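Local atomic coordinates of hemoglobin subunit alpha (Isurus oxyrinchus, PDB entry 3MKB), a protein that probably carries oxygen in shark blood as the heme-binding alpha subunit of a four-chain hemoglobin. Residues C104-L109 with K126-I131; S8-I13 with S68-D73. All blocks are in the same frame, centred on the assembly; numbering follows the deposited sequence.

Contact 1: C104-L109 with K126-I131; sequences CILVTL and KLLSAI
Ile-105 and Leu-128 mark the closest backbone approach, their CA atoms lying 8.8 Å apart. Such a spacing leaves room for a side-chain layer between the helices, and no hydrogen bond joins the two segments. The chain runs in broadly opposed senses through them, with the axes inclined to one another.

Leu-128 carries the contact from its side through a single methyl. With CG beside the backbone N (chi1 -56°) and CD1 anti to CA (chi2 176°), the side chain is fully reached out, and CD1 enters between two consecutive residues of 104-109. There it lies 3.9 Å from CB of Ile-105 and within 4.0 Å of CG2 of the same residue, so it meets the branch point and short arm of the isoleucine. The same CD1 also lies 3.9 Å from CD2 of Leu-106, roughly at right angles to its approach to Ile-105; these two leucines pass one another heading in opposite directions.

On 104-109 the helical carbonyl of Cys-104 is gripped twice, since OG1 of Thr-108 donates to Cys-104 O at 2.9 Å from the opposite face of the carbonyl plane to Thr-108 N. This bond is internal to helix 97-112, on a part of the helix that does not touch 126-131.

All three touching residues are buried in the globin core, where helix 97-112 meets helix 118-135. Ile-131 touches the heme, Leu-127 and Ile-131 rest on helix 53-70, and Thr-108 faces Glu-27 and Ala-28 of helix 21-35. Val-107 packs on Phe-117 of the beta subunit, placing helix 97-112 at a subunit interface.

Contact 2: S8-I13 with S68-D73; sequences STIGAI and SAAEHD
Ile-10 meets the end of helix 53-70 with its CG2 methyl, which touches one apolar and one polar partner. CG2 is 3.8 Å from CB of Ala-70, a methyl-to-methyl contact, and 4.1 Å from OD2 of Asp-73. The first torsion of Ile-10 explains the choice of branch: at chi1 -76° CG2 is anti to the backbone N and CG1 takes the place beside it, so the short arm is the one presented to Ala-70.

Asp-73 advances on Ile-10 from the opposite direction. Its OD2 is the carboxylate oxygen nearer to CG2, and at this distance the meeting is van der Waals packing rather than polar bonding. The other oxygen, OD1, is buried by the contact and has no hydrogen-bonding partner in the model, a setting that might favour protonation of the acid.

The small side chain of Ala-70 permits a close approach, the CA atoms of Ile-10 and Ala-70 being 6.6 Å apart. Directly afterwards Glu-71 leaves helical backbone angles, and His-72 N bonds to Ala-69 O at 2.9 Å, an i to i+3 link that turns the chain. That turn brings Asp-73 back alongside Ala-70, so both can bear on one isoleucine.

The contact is partly buried plain packing between helix 4-19 and the close of helix 53-70. Phe-2, ahead of helix 4-19, touches both Ile-10 and Asp-73. Helix 118-135 lies against both segments: Thr-9 packs on its Thr-120 and Ala-123, and Asp-73 on Leu-127.

The two contacts lie in series along the chain, contact 2 closing before contact 1 opens, and their centres are 12 Å apart. They share no helix, yet helix 118-135 bridges them: while Leu-128 faces helix 97-112, the preceding Leu-127 turns to contact 2, its CD2 lying 3.9 Å from CG2 of Ile-10 and 4.0 Å from CB of Ala-70. Ile-131 CD1 adds a contact of 3.6 Å to CB of Ala-69. Helices 4-19, 53-70, 97-112 and 118-135 are thus packed into one globin core. Contact 1 is near the heme, whereas the side chain of Ala-70 in contact 2 is about 11 Å from it.

Contact 1: C104-L109 with K126-I131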
loop_
_atom_site.group_PDB
_atom_site.type_symbol
_atom_site.label_atom_id
_atom_site.label_comp_id
_atom_site.label_asym_id
_atom_site.label_seq_id
_atom_site.Cartn_x
_atom_site.Cartn_y
_atom_site.Cartn_z
ATOM N N CYS A 104 13.677 2.942 -0.286
ATOM C CA CYS A 104 14.793 3.561 0.416
ATOM C C CYS A 104 16.166 3.019 -0.056
ATOM O O CYS A 104 17.077 3.779 -0.132
ATOM C CB CYS A 104 14.666 3.384 1.951
ATOM S SG CYS A 104 13.317 4.356 2.548
ATOM N N ILE A 105 16.270 1.736 -0.410
ATOM C CA ILE A 105 17.512 1.239 -0.996
ATOM C C ILE A 105 17.725 1.855 -2.368
ATOM O O ILE A 105 18.853 2.255 -2.719
ATOM C CB ILE A 105 17.520 -0.349 -1.124
ATOM C CG1 ILE A 105 17.648 -0.997 0.262
ATOM C CG2 ILE A 105 18.766 -0.797 -1.948
ATOM C CD1 ILE A 105 17.408 -2.517 0.297
ATOM N N LEU A 106 16.653 1.960 -3.149
ATOM C CA LEU A 106 16.768 2.493 -4.513
ATOM C C LEU A 106 17.195 3.953 -4.429
ATOM O O LEU A 106 18.055 4.393 -5.185
ATOM C CB LEU A 106 15.448 2.399 -5.244
ATOM C CG LEU A 106 15.037 0.939 -5.593
ATOM C CD1 LEU A 106 13.655 1.023 -6.197
ATOM C CD2 LEU A 106 16.049 0.281 -6.582
ATOM N N VAL A 107 16.538 4.724 -3.557
ATOM C CA VAL A 107 16.953 6.132 -3.384
ATOM C C VAL A 107 18.417 6.314 -2.952
ATOM O O VAL A 107 19.122 7.201 -3.425
ATOM C CB VAL A 107 15.990 6.883 -2.463
ATOM C CG1 VAL A 107 16.636 8.268 -1.999
ATOM C CG2 VAL A 107 14.630 6.973 -3.150
ATOM N N THR A 108 18.885 5.486 -2.034
ATOM C CA THR A 108 20.298 5.446 -1.661
ATOM C C THR A 108 21.172 5.221 -2.884
ATOM O O THR A 108 22.233 5.856 -3.022
ATOM C CB THR A 108 20.578 4.330 -0.594
ATOM O OG1 THR A 108 19.808 4.587 0.579
ATOM C CG2 THR A 108 22.075 4.152 -0.259
ATOM N N LEU A 109 20.800 4.294 -3.784
ATOM C CA LEU A 109 21.713 4.038 -4.934
ATOM C C LEU A 109 21.740 5.260 -5.842
ATOM O O LEU A 109 22.800 5.634 -6.390
ATOM C CB LEU A 109 21.258 2.802 -5.728
ATOM C CG LEU A 109 21.277 1.499 -4.883
ATOM C CD1 LEU A 109 20.425 0.347 -5.603
ATOM C CD2 LEU A 109 22.725 1.056 -4.667
ATOM N N LYS A 126 13.249 -4.824 -9.658
ATOM C CA LYS A 126 12.782 -6.196 -9.857
ATOM C C LYS A 126 13.389 -7.194 -8.896
ATOM O O LYS A 126 12.665 -8.038 -8.367
ATOM C CB LYS A 126 12.992 -6.685 -11.299
ATOM C CG LYS A 126 12.078 -5.962 -12.250
ATOM C CD LYS A 126 12.426 -6.284 -13.703
ATOM C CE LYS A 126 11.974 -7.707 -14.043
ATOM N NZ LYS A 126 11.861 -7.894 -15.530
ATOM N N LEU A 127 14.693 -7.135 -8.702
ATOM C CA LEU A 127 15.342 -7.895 -7.624
ATOM C C LEU A 127 14.707 -7.612 -6.243
ATOM O O LEU A 127 14.298 -8.535 -5.521
ATOM C CB LEU A 127 16.853 -7.639 -7.593
ATOM C CG LEU A 127 17.650 -8.311 -6.450
ATOM C CD1 LEU A 127 17.529 -9.842 -6.488
ATOM C CD2 LEU A 127 19.112 -7.831 -6.360
ATOM N N LEU A 128 14.629 -6.338 -5.853
ATOM C CA LEU A 128 13.970 -6.027 -4.547
ATOM C C LEU A 128 12.526 -6.533 -4.371
ATOM O O LEU A 128 12.180 -7.036 -3.281
ATOM C CB LEU A 128 14.099 -4.523 -4.186
ATOM C CG LEU A 128 15.548 -3.998 -4.142
ATOM C CD1 LEU A 128 15.759 -2.493 -3.895
ATOM C CD2 LEU A 128 16.353 -4.797 -3.105
ATOM N N SER A 129 11.712 -6.455 -5.436
ATOM C CA SER A 129 10.322 -6.981 -5.445
ATOM C C SER A 129 10.273 -8.468 -5.199
ATOM O O SER A 129 9.458 -8.928 -4.399
ATOM C CB SER A 129 9.548 -6.664 -6.736
ATOM O OG SER A 129 9.360 -5.272 -6.814
ATOM N N ALA A 130 11.155 -9.210 -5.875
ATOM C CA ALA A 130 11.271 -10.661 -5.637
ATOM C C ALA A 130 11.751 -10.962 -4.197
ATOM O O ALA A 130 11.308 -11.920 -3.553
ATOM C CB ALA A 130 12.229 -11.256 -6.660
ATOM N N ILE A 131 12.630 -10.114 -3.667
ATOM C CA ILE A 131 13.087 -10.293 -2.307
ATOM C C ILE A 131 11.885 -10.041 -1.361
ATOM O O ILE A 131 11.537 -10.930 -0.588
ATOM C CB ILE A 131 14.340 -9.447 -1.962
ATOM C CG1 ILE A 131 15.555 -9.903 -2.801
ATOM C CG2 ILE A 131 14.676 -9.576 -0.481
ATOM C CD1 ILE A 131 16.730 -8.943 -2.738
#

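Contact 2: S8-I13 with S68-D73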
loop_
_atom_site.group_PDB
_atom_site.type_symbol
_atom_site.label_atom_id
_atom_site.label_comp_id
_atom_site.label_asym_id
_atom_site.label_seq_id
_atom_site.Cartn_x
_atom_site.Cartn_y
_atom_site.Cartn_z
ATOM N N SER A 8 23.077 -8.810 -15.912
ATOM C CA SER A 8 24.347 -8.125 -15.948
ATOM C C SER A 8 24.333 -6.906 -14.997
ATOM O O SER A 8 25.254 -6.702 -14.160
ATOM C CB SER A 8 24.667 -7.710 -17.387
ATOM O OG SER A 8 25.813 -6.847 -17.400
ATOM N N THR A 9 23.279 -6.112 -15.112
ATOM C CA THR A 9 23.189 -4.877 -14.354
ATOM C C THR A 9 23.103 -5.135 -12.843
ATOM O O THR A 9 23.739 -4.425 -12.080
ATOM C CB THR A 9 21.996 -4.038 -14.838
ATOM O OG1 THR A 9 22.356 -3.384 -16.075
ATOM C CG2 THR A 9 21.592 -2.981 -13.783
ATOM N N ILE A 10 22.327 -6.147 -12.443
ATOM C CA ILE A 10 22.200 -6.554 -11.035
ATOM C C ILE A 10 23.597 -6.965 -10.496
ATOM O O ILE A 10 24.034 -6.452 -9.479
ATOM C CB ILE A 10 21.099 -7.694 -10.900
ATOM C CG1 ILE A 10 19.684 -7.082 -11.012
ATOM C CG2 ILE A 10 21.239 -8.521 -9.591
ATOM C CD1 ILE A 10 18.571 -8.035 -11.434
ATOM N N GLY A 11 24.279 -7.866 -11.226
ATOM C CA GLY A 11 25.670 -8.283 -10.962
ATOM C C GLY A 11 26.589 -7.107 -10.649
ATOM O O GLY A 11 27.283 -7.084 -9.613
ATOM N N ALA A 12 26.597 -6.114 -11.544
ATOM C CA ALA A 12 27.432 -4.930 -11.318
ATOM C C ALA A 12 27.022 -4.179 -10.043
ATOM O O ALA A 12 27.890 -3.826 -9.254
ATOM C CB ALA A 12 27.414 -3.976 -12.579
ATOM N N ILE A 13 25.712 -3.899 -9.876
ATOM C CA ILE A 13 25.184 -3.309 -8.617
ATOM C C ILE A 13 25.589 -4.128 -7.365
ATOM O O ILE A 13 26.034 -3.540 -6.368
ATOM C CB ILE A 13 23.628 -3.052 -8.639
ATOM C CG1 ILE A 13 23.181 -2.151 -9.811
ATOM C CG2 ILE A 13 23.085 -2.486 -7.278
ATOM C CD1 ILE A 13 23.552 -0.729 -9.730
ATOM N N SER A 68 23.699 -11.485 -1.715
ATOM C CA SER A 68 23.439 -12.922 -1.880
ATOM C C SER A 68 22.229 -13.315 -2.698
ATOM O O SER A 68 22.324 -14.242 -3.528
ATOM C CB SER A 68 23.447 -13.658 -0.560
ATOM O OG SER A 68 24.789 -13.713 -0.138
ATOM N N ALA A 69 21.087 -12.644 -2.478
ATOM C CA ALA A 69 19.954 -12.815 -3.354
ATOM C C ALA A 69 20.345 -12.602 -4.837
ATOM O O ALA A 69 19.914 -13.366 -5.725
ATOM C CB ALA A 69 18.768 -11.927 -2.941
ATOM N N ALA A 70 21.149 -11.563 -5.083
ATOM C CA ALA A 70 21.658 -11.267 -6.411
ATOM C C ALA A 70 22.480 -12.464 -6.965
ATOM O O ALA A 70 22.399 -12.786 -8.151
ATOM C CB ALA A 70 22.500 -10.038 -6.359
ATOM N N GLU A 71 23.215 -13.142 -6.095
ATOM C CA GLU A 71 23.980 -14.343 -6.513
ATOM C C GLU A 71 23.104 -15.640 -6.520
ATOM O O GLU A 71 23.630 -16.768 -6.598
ATOM C CB GLU A 71 25.198 -14.519 -5.612
ATOM C CG GLU A 71 25.920 -13.206 -5.371
ATOM C CD GLU A 71 27.105 -13.309 -4.437
ATOM O OE1 GLU A 71 26.967 -13.892 -3.333
ATOM O OE2 GLU A 71 28.184 -12.767 -4.796
ATOM N N HIS A 72 21.786 -15.439 -6.435
ATOM C CA HIS A 72 20.792 -16.526 -6.397
ATOM C C HIS A 72 19.554 -16.232 -7.259
ATOM O O HIS A 72 18.438 -16.659 -6.909
ATOM C CB HIS A 72 20.345 -16.768 -4.944
ATOM C CG HIS A 72 21.363 -17.492 -4.118
ATOM N ND1 HIS A 72 21.386 -18.865 -4.027
ATOM C CD2 HIS A 72 22.390 -17.047 -3.358
ATOM C CE1 HIS A 72 22.384 -19.237 -3.244
ATOM N NE2 HIS A 72 23.008 -18.156 -2.826
ATOM N N ASP A 73 19.760 -15.579 -8.406
ATOM C CA ASP A 73 18.640 -15.003 -9.191
ATOM C C ASP A 73 17.582 -16.015 -9.650
ATOM O O ASP A 73 16.434 -15.655 -9.869
ATOM C CB ASP A 73 19.181 -14.234 -10.412
ATOM C CG ASP A 73 19.301 -12.728 -10.196
ATOM O OD1 ASP A 73 18.703 -12.150 -9.247
ATOM O OD2 ASP A 73 19.983 -12.093 -11.045
#